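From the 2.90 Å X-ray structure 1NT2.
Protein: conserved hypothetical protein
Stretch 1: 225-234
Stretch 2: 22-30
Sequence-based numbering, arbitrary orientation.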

# COMPACT_ATOMS: atom_id res chain seq x y z
N ALA B 225 -24.90 11.02 20.11
CA ALA B 225 -25.39 10.67 21.44
C ALA B 225 -26.52 9.65 21.34
O ALA B 225 -26.45 8.56 21.90
CB ALA B 225 -25.88 11.92 22.15
N LYS B 226 -27.56 10.03 20.61
CA LYS B 226 -28.68 9.13 20.43
C LYS B 226 -28.29 7.89 19.61
O LYS B 226 -28.91 6.83 19.76
CB LYS B 226 -29.85 9.89 19.76
CG LYS B 226 -30.42 11.04 20.61
CD LYS B 226 -31.18 10.53 21.85
CE LYS B 226 -31.48 11.65 22.84
NZ LYS B 226 -30.27 12.17 23.57
N LEU B 227 -27.27 7.98 18.76
CA LEU B 227 -26.89 6.81 17.97
C LEU B 227 -26.30 5.74 18.87
O LEU B 227 -26.65 4.56 18.74
CB LEU B 227 -25.88 7.16 16.87
CG LEU B 227 -25.92 6.17 15.70
CD1 LEU B 227 -27.31 6.16 15.07
CD2 LEU B 227 -24.90 6.55 14.66
N ALA B 228 -25.43 6.16 19.77
CA ALA B 228 -24.81 5.23 20.71
C ALA B 228 -25.92 4.48 21.45
O ALA B 228 -25.77 3.29 21.74
CB ALA B 228 -23.93 5.98 21.70
N ILE B 229 -27.02 5.17 21.74
CA ILE B 229 -28.17 4.56 22.43
C ILE B 229 -28.82 3.52 21.53
O ILE B 229 -29.14 2.42 21.98
CB ILE B 229 -29.24 5.60 22.82
CG1 ILE B 229 -28.77 6.46 23.99
CG2 ILE B 229 -30.52 4.87 23.21
CD1 ILE B 229 -28.60 5.68 25.31
N ALA B 230 -29.04 3.89 20.27
CA ALA B 230 -29.64 3.00 19.28
C ALA B 230 -28.82 1.72 19.26
O ALA B 230 -29.36 0.61 19.29
CB ALA B 230 -29.60 3.67 17.92
N ALA B 231 -27.51 1.89 19.21
CA ALA B 231 -26.58 0.77 19.19
C ALA B 231 -26.79 -0.18 20.37
O ALA B 231 -26.75 -1.39 20.21
CB ALA B 231 -25.15 1.30 19.20
N LYS B 232 -27.01 0.39 21.55
CA LYS B 232 -27.22 -0.43 22.75
C LYS B 232 -28.56 -1.13 22.71
O LYS B 232 -28.68 -2.32 23.01
CB LYS B 232 -27.15 0.42 24.00
CG LYS B 232 -27.32 -0.38 25.27
CD LYS B 232 -27.60 0.52 26.46
CE LYS B 232 -26.42 1.45 26.79
NZ LYS B 232 -26.71 2.26 28.00
N ILE B 233 -29.58 -0.38 22.32
CA ILE B 233 -30.91 -0.95 22.25
C ILE B 233 -30.99 -2.04 21.19
O ILE B 233 -31.71 -3.01 21.36
CB ILE B 233 -31.94 0.15 22.00
CG1 ILE B 233 -31.76 1.24 23.07
CG2 ILE B 233 -33.35 -0.43 22.03
CD1 ILE B 233 -32.74 2.36 23.00
N ASP B 234 -30.23 -1.91 20.10
CA ASP B 234 -30.22 -2.93 19.06
C ASP B 234 -29.65 -4.24 19.60
O ASP B 234 -30.25 -5.32 19.47
CB ASP B 234 -29.34 -2.49 17.89
CG ASP B 234 -29.99 -1.47 17.01
OD1 ASP B 234 -31.12 -1.73 16.55
OD2 ASP B 234 -29.38 -0.41 16.77
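Stretch 2, residues 22-30: EESFLKAEN

Segments far apart in sequence often meet where the last turn of one helix, and the chain that leaves it, is laid across the side of another, and the contact then draws on apolar side chains, aliphatic portions of charged ones and free backbone carbonyls alike. The conserved hypothetical protein of 1NT2 offers a compact example. Residues 225-234 are helical throughout, part of a longer helix, whereas stretch 2 enters as a helix already under way, and its later residues, Ala28 to Asn30, are loop or turn, with Ala28 at phi/psi -59/62° and Glu29 at -86/114°. The two helix axes approach to 9.3 Å with 137° between their N-to-C directions, so stretch 2 runs obliquely against the direction of stretch 1. Accordingly, the early part of stretch 1 meets Glu29, and its later part meets Leu26, Lys27 and Glu23. Together the two surfaces bury 403 Å².

The walk begins at Lys226. Its CB points sideways, but the m, m, t, m side chain brings the amine nearer to stretch 2, where NZ forms a long salt bridge with Glu29 OE2 at 3.7 Å. One turn on, Ile229 directs its CB toward stretch 2, and Ile229 CA lies 6.8 Å from Lys27 CA. Ile229 CG1 is 3.7 Å from Glu29 OE2, so the same carboxylate oxygen meets both a charged group and a hydrocarbon. Ile229 CD1, the next carbon out from CG1, reaches to 4.1 Å from Leu26 O, and on the other branch Ile229 CG2 lies 4.3 Å from Lys27 CG.

Ala230 and Ala231 make no contact. Lys232 turns back toward stretch 2, and its side chain runs alongside Leu26: CD lies only 3.0 Å from Leu26 O, a tight approach, and 3.8 Å from Leu26 CB, while NZ donates a weak hydrogen bond to Leu26 O at 3.3 Å. The lysine thus contributes its methylenes as well as its NZ.

Ile233 completes the contact at the closest backbone register, with Ile233 CA 5.9 Å from Leu26 CA. Leu26 CD1 comes within 3.8 Å of Ile233 CA, and Ile233 CG1 lies 4.0 Å from Leu26 CB, an apolar pairing. Although its CB points sideways, Ile233 extends CD1 to 3.4 Å from Lys27 CG and places CG2 4.2 Å from Glu23 CG. These two charged residues offer it their aliphatic carbons, while Lys27 NZ and Glu23 OE1 form a salt bridge within stretch 2 at 3.4 Å. Asp234 points away, and the contact ends there.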

# COMPACT_ATOMS: atom_id res chain seq x y z
N GLU B 22 -37.36 -3.00 29.57
CA GLU B 22 -36.16 -3.47 28.92
C GLU B 22 -35.59 -2.34 28.08
O GLU B 22 -34.38 -2.15 28.02
CB GLU B 22 -36.48 -4.67 28.04
CG GLU B 22 -36.99 -5.87 28.82
CD GLU B 22 -37.19 -7.10 27.95
OE1 GLU B 22 -37.53 -8.16 28.51
OE2 GLU B 22 -37.02 -7.00 26.72
N GLU B 23 -36.47 -1.57 27.45
CA GLU B 23 -36.02 -0.47 26.61
C GLU B 23 -35.40 0.64 27.44
O GLU B 23 -34.22 0.93 27.27
CB GLU B 23 -37.17 0.08 25.78
CG GLU B 23 -36.77 0.35 24.33
CD GLU B 23 -37.88 0.97 23.53
OE1 GLU B 23 -38.29 2.10 23.88
OE2 GLU B 23 -38.35 0.34 22.56
N SER B 24 -36.18 1.24 28.34
CA SER B 24 -35.67 2.33 29.18
C SER B 24 -34.51 1.86 30.05
O SER B 24 -33.74 2.67 30.56
CB SER B 24 -36.78 2.87 30.09
OG SER B 24 -37.34 1.84 30.88
N PHE B 25 -34.41 0.55 30.23
CA PHE B 25 -33.33 -0.02 31.01
C PHE B 25 -32.06 0.29 30.24
O PHE B 25 -31.05 0.70 30.80
CB PHE B 25 -33.49 -1.54 31.11
CG PHE B 25 -32.54 -2.19 32.06
CD1 PHE B 25 -32.73 -2.09 33.43
CD2 PHE B 25 -31.44 -2.89 31.58
CE1 PHE B 25 -31.84 -2.67 34.32
CE2 PHE B 25 -30.54 -3.48 32.46
CZ PHE B 25 -30.74 -3.37 33.84
N LEU B 26 -32.14 0.07 28.93
CA LEU B 26 -31.04 0.32 28.01
C LEU B 26 -30.95 1.81 27.73
O LEU B 26 -29.94 2.30 27.21
CB LEU B 26 -31.29 -0.44 26.70
CG LEU B 26 -31.39 -1.97 26.83
CD1 LEU B 26 -31.90 -2.59 25.54
CD2 LEU B 26 -30.03 -2.53 27.21
N LYS B 27 -32.02 2.52 28.09
CA LYS B 27 -32.13 3.96 27.87
C LYS B 27 -31.88 4.84 29.09
O LYS B 27 -31.90 6.05 28.96
CB LYS B 27 -33.51 4.30 27.29
CG LYS B 27 -33.74 3.73 25.89
CD LYS B 27 -35.20 3.79 25.45
CE LYS B 27 -35.71 5.21 25.28
NZ LYS B 27 -37.12 5.21 24.79
N ALA B 28 -31.65 4.24 30.26
CA ALA B 28 -31.41 5.01 31.48
C ALA B 28 -30.19 5.95 31.37
O ALA B 28 -29.23 5.83 32.13
CB ALA B 28 -31.23 4.08 32.66
N GLU B 29 -30.29 6.89 30.43
CA GLU B 29 -29.25 7.89 30.14
C GLU B 29 -29.34 9.14 31.03
O GLU B 29 -30.30 9.92 30.96
CB GLU B 29 -29.31 8.30 28.64
CG GLU B 29 -30.70 8.86 28.15
CD GLU B 29 -30.74 9.33 26.67
OE1 GLU B 29 -31.85 9.65 26.17
OE2 GLU B 29 -29.67 9.40 26.00
N ASN B 30 -28.33 9.33 31.87
CA ASN B 30 -28.27 10.49 32.75
C ASN B 30 -26.80 10.84 32.79
O ASN B 30 -25.98 10.00 33.14
CB ASN B 30 -28.78 10.12 34.14
CG ASN B 30 -30.29 10.06 34.21
OD1 ASN B 30 -30.96 11.08 34.09
ND2 ASN B 30 -30.83 8.87 34.40